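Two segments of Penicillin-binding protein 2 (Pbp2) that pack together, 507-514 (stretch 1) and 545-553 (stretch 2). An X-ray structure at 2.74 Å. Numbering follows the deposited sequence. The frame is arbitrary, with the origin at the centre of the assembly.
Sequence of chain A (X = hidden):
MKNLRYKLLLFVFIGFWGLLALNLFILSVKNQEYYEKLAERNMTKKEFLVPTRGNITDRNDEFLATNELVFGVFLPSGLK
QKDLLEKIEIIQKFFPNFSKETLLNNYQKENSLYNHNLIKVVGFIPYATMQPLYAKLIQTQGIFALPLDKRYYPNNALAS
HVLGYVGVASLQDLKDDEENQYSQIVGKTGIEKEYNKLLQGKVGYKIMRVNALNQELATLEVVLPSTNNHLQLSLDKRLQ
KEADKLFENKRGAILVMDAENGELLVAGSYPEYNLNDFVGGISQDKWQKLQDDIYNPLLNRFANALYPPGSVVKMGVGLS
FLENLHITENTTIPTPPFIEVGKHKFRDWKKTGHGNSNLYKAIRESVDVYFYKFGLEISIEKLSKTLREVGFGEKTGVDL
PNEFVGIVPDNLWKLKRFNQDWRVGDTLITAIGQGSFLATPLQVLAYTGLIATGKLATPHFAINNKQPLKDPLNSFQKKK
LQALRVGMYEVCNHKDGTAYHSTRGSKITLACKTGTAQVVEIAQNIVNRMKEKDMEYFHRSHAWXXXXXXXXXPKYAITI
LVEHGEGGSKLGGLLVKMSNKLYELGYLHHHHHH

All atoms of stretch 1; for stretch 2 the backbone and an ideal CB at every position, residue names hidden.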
ATOM      1  N   LYS A 507      -0.250   8.327  40.574  1.00 55.26           N
ATOM      2  CA  LYS A 507      -1.402   9.228  40.634  1.00 56.46           C
ATOM      3  C   LYS A 507      -2.740   8.529  40.962  1.00 57.46           C
ATOM      4  O   LYS A 507      -3.729   9.176  41.269  1.00 59.53           O
ATOM      5  CB  LYS A 507      -1.484  10.029  39.334  1.00 55.54           C
ATOM      6  CG  LYS A 507      -0.450  11.146  39.304  1.00 58.85           C
ATOM      7  CD  LYS A 507      -0.024  11.606  37.918  1.00 59.40           C
ATOM      8  CE  LYS A 507       1.142  12.588  38.003  1.00 60.59           C
ATOM      9  NZ  LYS A 507       0.921  13.690  38.983  1.00 62.70           N
ATOM     10  N   ILE A 508      -2.741   7.206  40.926  1.00 58.40           N
ATOM     11  CA  ILE A 508      -3.926   6.416  41.215  1.00 59.69           C
ATOM     12  C   ILE A 508      -3.561   5.352  42.240  1.00 57.66           C
ATOM     13  O   ILE A 508      -2.374   5.037  42.437  1.00 54.83           O
ATOM     14  CB  ILE A 508      -4.418   5.687  39.936  1.00 65.34           C
ATOM     15  CG1 ILE A 508      -4.676   6.673  38.796  1.00 67.75           C
ATOM     16  CG2 ILE A 508      -5.681   4.872  40.198  1.00 66.63           C
ATOM     17  CD1 ILE A 508      -5.844   7.601  39.043  1.00 70.47           C
ATOM     18  N   THR A 509      -4.584   4.768  42.863  1.00 54.33           N
ATOM     19  CA  THR A 509      -4.382   3.641  43.766  1.00 52.76           C
ATOM     20  C   THR A 509      -4.193   2.339  43.021  1.00 50.53           C
ATOM     21  O   THR A 509      -5.000   1.980  42.168  1.00 47.80           O
ATOM     22  CB  THR A 509      -5.533   3.488  44.757  1.00 52.08           C
ATOM     23  OG1 THR A 509      -5.812   4.759  45.359  1.00 55.08           O
ATOM     24  CG2 THR A 509      -5.150   2.529  45.849  1.00 50.79           C
ATOM     25  N   LEU A 510      -3.118   1.643  43.387  1.00 50.61           N
ATOM     26  CA  LEU A 510      -2.695   0.414  42.753  1.00 50.39           C
ATOM     27  C   LEU A 510      -2.870  -0.793  43.676  1.00 52.39           C
ATOM     28  O   LEU A 510      -2.862  -0.667  44.898  1.00 54.70           O
ATOM     29  CB  LEU A 510      -1.219   0.527  42.358  1.00 50.43           C
ATOM     30  CG  LEU A 510      -0.865   1.416  41.165  1.00 50.72           C
ATOM     31  CD1 LEU A 510       0.615   1.745  41.095  1.00 49.95           C
ATOM     32  CD2 LEU A 510      -1.278   0.737  39.880  1.00 51.94           C
ATOM     33  N   ALA A 511      -3.007  -1.964  43.057  1.00 53.46           N
ATOM     34  CA  ALA A 511      -3.036  -3.253  43.744  1.00 53.85           C
ATOM     35  C   ALA A 511      -2.202  -4.243  42.912  1.00 56.27           C
ATOM     36  O   ALA A 511      -2.458  -4.419  41.729  1.00 58.93           O
ATOM     37  CB  ALA A 511      -4.469  -3.735  43.874  1.00 51.86           C
ATOM     38  N   CYS A 512      -1.218  -4.888  43.533  1.00 59.12           N
ATOM     39  CA  CYS A 512      -0.214  -5.680  42.808  1.00 59.19           C
ATOM     40  C   CYS A 512       0.126  -7.017  43.495  1.00 56.92           C
ATOM     41  O   CYS A 512      -0.375  -7.344  44.571  1.00 55.41           O
ATOM     42  CB  CYS A 512       1.080  -4.846  42.651  1.00 62.95           C
ATOM     43  SG  CYS A 512       1.709  -4.163  44.222  1.00 76.31           S
ATOM     44  N   LYS A 513       0.965  -7.794  42.825  1.00 54.66           N
ATOM     45  CA  LYS A 513       1.669  -8.935  43.407  1.00 53.26           C
ATOM     46  C   LYS A 513       2.993  -9.070  42.664  1.00 52.61           C
ATOM     47  O   LYS A 513       3.037  -9.051  41.435  1.00 53.37           O
ATOM     48  CB  LYS A 513       0.863 -10.231  43.293  1.00 52.82           C
ATOM     49  CG  LYS A 513       1.542 -11.456  43.912  1.00 56.32           C
ATOM     50  CD  LYS A 513       1.597 -11.375  45.434  1.00 61.03           C
ATOM     51  CE  LYS A 513       2.731 -12.195  46.031  1.00 64.54           C
ATOM     52  NZ  LYS A 513       4.062 -11.512  45.957  1.00 64.24           N
ATOM     53  N   THR A 514       4.080  -9.181  43.406  1.00 52.92           N
ATOM     54  CA  THR A 514       5.386  -9.376  42.791  1.00 52.29           C
ATOM     55  C   THR A 514       5.669 -10.866  42.647  1.00 54.23           C
ATOM     56  O   THR A 514       4.938 -11.709  43.200  1.00 54.06           O
ATOM     57  CB  THR A 514       6.500  -8.732  43.632  1.00 51.42           C
ATOM     58  OG1 THR A 514       6.310  -9.080  45.011  1.00 51.96           O
ATOM     59  CG2 THR A 514       6.472  -7.220  43.474  1.00 49.75           C
ATOM     60  N   UNK A 545       5.836  -8.708  37.994  1.00 47.12           N
ATOM     61  CA  UNK A 545       4.911  -7.864  38.737  1.00 46.09           C
ATOM     62  C   UNK A 545       3.640  -7.769  37.909  1.00 43.98           C
ATOM     63  O   UNK A 545       3.681  -7.470  36.720  1.00 44.50           O
ATOM     64  CB  UNK A 545       5.503  -6.482  39.024  1.00 46.09           C
ATOM     65  N   UNK A 546       2.513  -8.079  38.531  1.00 42.82           N
ATOM     66  CA  UNK A 546       1.221  -7.953  37.882  1.00 39.34           C
ATOM     67  C   UNK A 546       0.373  -7.119  38.814  1.00 39.52           C
ATOM     68  O   UNK A 546       0.689  -6.977  39.964  1.00 41.19           O
ATOM     69  CB  UNK A 546       0.582  -9.311  37.585  1.00 39.34           C
ATOM     70  N   UNK A 547      -0.676  -6.509  38.299  1.00 42.73           N
ATOM     71  CA  UNK A 547      -1.406  -5.484  39.058  1.00 44.13           C
ATOM     72  C   UNK A 547      -2.709  -5.073  38.374  1.00 40.77           C
ATOM     73  O   UNK A 547      -2.801  -5.125  37.151  1.00 40.30           O
ATOM     74  CB  UNK A 547      -0.522  -4.251  39.256  1.00 44.13           C
ATOM     75  N   UNK A 548      -3.705  -4.680  39.171  1.00 40.03           N
ATOM     76  CA  UNK A 548      -4.935  -4.079  38.645  1.00 39.87           C
ATOM     77  C   UNK A 548      -5.183  -2.659  39.173  1.00 42.07           C
ATOM     78  O   UNK A 548      -4.717  -2.271  40.255  1.00 42.88           O
ATOM     79  CB  UNK A 548      -6.130  -4.968  38.995  1.00 39.87           C
ATOM     80  N   UNK A 549      -5.913  -1.884  38.387  1.00 41.48           N
ATOM     81  CA  UNK A 549      -6.122  -0.493  38.708  1.00 42.12           C
ATOM     82  C   UNK A 549      -7.388   0.046  38.054  1.00 40.64           C
ATOM     83  O   UNK A 549      -7.808  -0.423  37.001  1.00 38.46           O
ATOM     84  CB  UNK A 549      -4.909   0.334  38.277  1.00 42.12           C
ATOM     85  N   UNK A 550      -8.003   1.036  38.689  1.00 41.14           N
ATOM     86  CA  UNK A 550      -7.696   1.538  40.028  1.00 43.34           C
ATOM     87  C   UNK A 550      -8.267   0.603  41.107  1.00 45.80           C
ATOM     88  O   UNK A 550      -9.246  -0.117  40.857  1.00 45.71           O
ATOM     89  CB  UNK A 550      -8.252   2.952  40.204  1.00 43.34           C
ATOM     90  N   UNK A 551      -7.676   0.600  42.292  1.00 46.85           N
ATOM     91  CA  UNK A 551      -8.097  -0.367  43.307  1.00 48.51           C
ATOM     92  C   UNK A 551      -9.588  -0.264  43.638  1.00 50.06           C
ATOM     93  O   UNK A 551     -10.273  -1.276  43.802  1.00 52.14           O
ATOM     94  CB  UNK A 551      -7.275  -0.169  44.582  1.00 48.51           C
ATOM     95  N   UNK A 552     -10.081   0.966  43.729  1.00 51.52           N
ATOM     96  CA  UNK A 552     -11.433   1.241  44.233  1.00 52.16           C
ATOM     97  C   UNK A 552     -12.524   0.708  43.305  1.00 52.24           C
ATOM     98  O   UNK A 552     -13.632   0.420  43.743  1.00 56.03           O
ATOM     99  CB  UNK A 552     -11.620   2.747  44.428  1.00 52.16           C
ATOM    100  N   UNK A 553     -12.217   0.626  42.017  1.00 52.07           N
ATOM    101  CA  UNK A 553     -13.098   0.010  41.034  1.00 50.69           C
ATOM    102  C   UNK A 553     -12.231  -0.435  39.857  1.00 47.86           C
ATOM    103  O   UNK A 553     -11.954   0.345  38.937  1.00 43.79           O
ATOM    104  CB  UNK A 553     -14.201   0.972  40.586  1.00 50.69           C
TER

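Position 545 lies in an extended strand, already under way, that runs antiparallel to strand 511-514. Its CB is on the sheet face of Cys 512 and Thr 514, 4.6 Å from Thr 514 CG2, so an apolar side chain would fit. Ile 545 brings its CD1 to 4.2 Å from Thr 514 CG2.

Position 546 forms a hydrogen-bonded pair with Lys 513: its N donates to Lys 513 O (3.1 Å), and its O accepts from Lys 513 N (3.0 Å). On the face of Ala 511 and Lys 513, many types could serve. Thr 546, beta-branched and at home in a strand, occupies it, its OG1 hydrogen-bonded elsewhere in the structure.

Position 547 is narrow. Its CA is 3.9 Å from Cys 512 CA, and its ideal CB lies 3.1 Å from Ala 511 O and 3.8 Å from Cys 512 CB. A small residue is the easiest choice, and Ala 547 adds just a methyl, packed against Cys 512 CB.

Position 548 is again a hydrogen-bonded pair, its N giving 2.9 Å to Ala 511 O and its O receiving Ala 511 N at 3.3 Å. The CB sits on the face of Ala 511, whose small methyl leaves room for a large apolar or aromatic group. Phe 548, with chi1 in p, brings its ring over that methyl: Ala 511 CB is 3.6 Å from the ring centroid, a CH-pi contact over the face.

Position 549 points toward stretch 1, its CB 4.0 Å from Leu 510 CD2, which favours an aliphatic side chain. Leu 549 packs against Leu 510 there.

At 550 the preceding peptide is cis and phi is -78°, a strong hint of proline; the ideal CB lies close to Ile 508 CG2. Pro 550 sets its CB 3.4 Å from Ile 508 CG2 and opens a type I turn ending at 553.

Position 551 donates its N to Thr 509 O (3.0 Å), so proline is unsuitable. Its CB faces Thr 509 CG2 at 3.7 Å, and a side chain with an apolar base fits. Tyr 551 packs its ring obliquely near Thr 509 CG2 and Ala 511 CB while its end leads away.

The CB at 552 points sideways, with nothing of stretch 1 nearby, yet a long polar chain could reach the Thr 509 hydroxyl. Glu 552 does so: OE2 accepts a weak hydrogen bond from Thr 509 OG1 at 3.0 Å.

Position 553 is out of reach, so stretch 1 sets no preference; it is Lys 553.

Stretch 2, residues 545-553: ITAFLPYEK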
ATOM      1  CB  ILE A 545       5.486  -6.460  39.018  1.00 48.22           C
ATOM      2  CG1 ILE A 545       4.513  -5.619  39.861  1.00 47.65           C
ATOM      3  CG2 ILE A 545       5.862  -5.756  37.715  1.00 48.43           C
ATOM      4  CD1 ILE A 545       5.172  -4.483  40.612  1.00 47.32           C
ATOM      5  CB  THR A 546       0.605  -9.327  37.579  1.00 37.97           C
ATOM      6  OG1 THR A 546      -0.483  -9.186  36.666  1.00 34.90           O
ATOM      7  CG2 THR A 546       0.124  -9.998  38.847  1.00 40.42           C
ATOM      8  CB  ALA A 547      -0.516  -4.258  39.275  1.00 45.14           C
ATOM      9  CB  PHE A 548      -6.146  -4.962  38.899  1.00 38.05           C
ATOM     10  CG  PHE A 548      -6.537  -5.076  40.338  1.00 38.31           C
ATOM     11  CD1 PHE A 548      -7.471  -4.222  40.882  1.00 38.48           C
ATOM     12  CD2 PHE A 548      -6.004  -6.077  41.137  1.00 39.06           C
ATOM     13  CE1 PHE A 548      -7.857  -4.345  42.207  1.00 39.91           C
ATOM     14  CE2 PHE A 548      -6.388  -6.214  42.455  1.00 39.67           C
ATOM     15  CZ  PHE A 548      -7.318  -5.342  42.993  1.00 40.38           C
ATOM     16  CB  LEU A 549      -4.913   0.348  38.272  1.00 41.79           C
ATOM     17  CG  LEU A 549      -4.691   0.552  36.771  1.00 41.12           C
ATOM     18  CD1 LEU A 549      -3.842   1.775  36.496  1.00 42.43           C
ATOM     19  CD2 LEU A 549      -4.059  -0.683  36.180  1.00 40.87           C
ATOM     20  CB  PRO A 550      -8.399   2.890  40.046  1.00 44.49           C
ATOM     21  CG  PRO A 550      -9.557   2.719  39.108  1.00 44.02           C
ATOM     22  CD  PRO A 550      -9.070   1.796  38.029  1.00 42.16           C
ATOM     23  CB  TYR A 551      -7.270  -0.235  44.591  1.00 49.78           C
ATOM     24  CG  TYR A 551      -7.857  -1.043  45.727  1.00 50.30           C
ATOM     25  CD1 TYR A 551      -8.016  -2.422  45.606  1.00 49.40           C
ATOM     26  CD2 TYR A 551      -8.297  -0.433  46.898  1.00 50.21           C
ATOM     27  CE1 TYR A 551      -8.585  -3.168  46.625  1.00 50.05           C
ATOM     28  CE2 TYR A 551      -8.850  -1.182  47.929  1.00 51.72           C
ATOM     29  CZ  TYR A 551      -8.989  -2.553  47.777  1.00 50.45           C
ATOM     30  OH  TYR A 551      -9.531  -3.331  48.752  1.00 50.57           O
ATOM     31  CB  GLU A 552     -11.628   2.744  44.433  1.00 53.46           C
ATOM     32  CG  GLU A 552     -10.730   3.380  45.490  1.00 55.18           C
ATOM     33  CD  GLU A 552      -9.270   3.521  45.069  1.00 53.69           C
ATOM     34  OE1 GLU A 552      -8.968   3.720  43.872  1.00 53.27           O
ATOM     35  OE2 GLU A 552      -8.401   3.430  45.954  1.00 57.05           O
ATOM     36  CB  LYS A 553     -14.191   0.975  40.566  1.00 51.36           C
ATOM     37  CG  LYS A 553     -15.094   0.337  39.533  1.00 54.56           C
ATOM     38  CD  LYS A 553     -16.219   1.241  39.084  1.00 59.36           C
ATOM     39  CE  LYS A 553     -17.020   0.546  37.986  1.00 60.96           C
ATOM     40  NZ  LYS A 553     -18.295   1.258  37.690  1.00 62.65           N
TER
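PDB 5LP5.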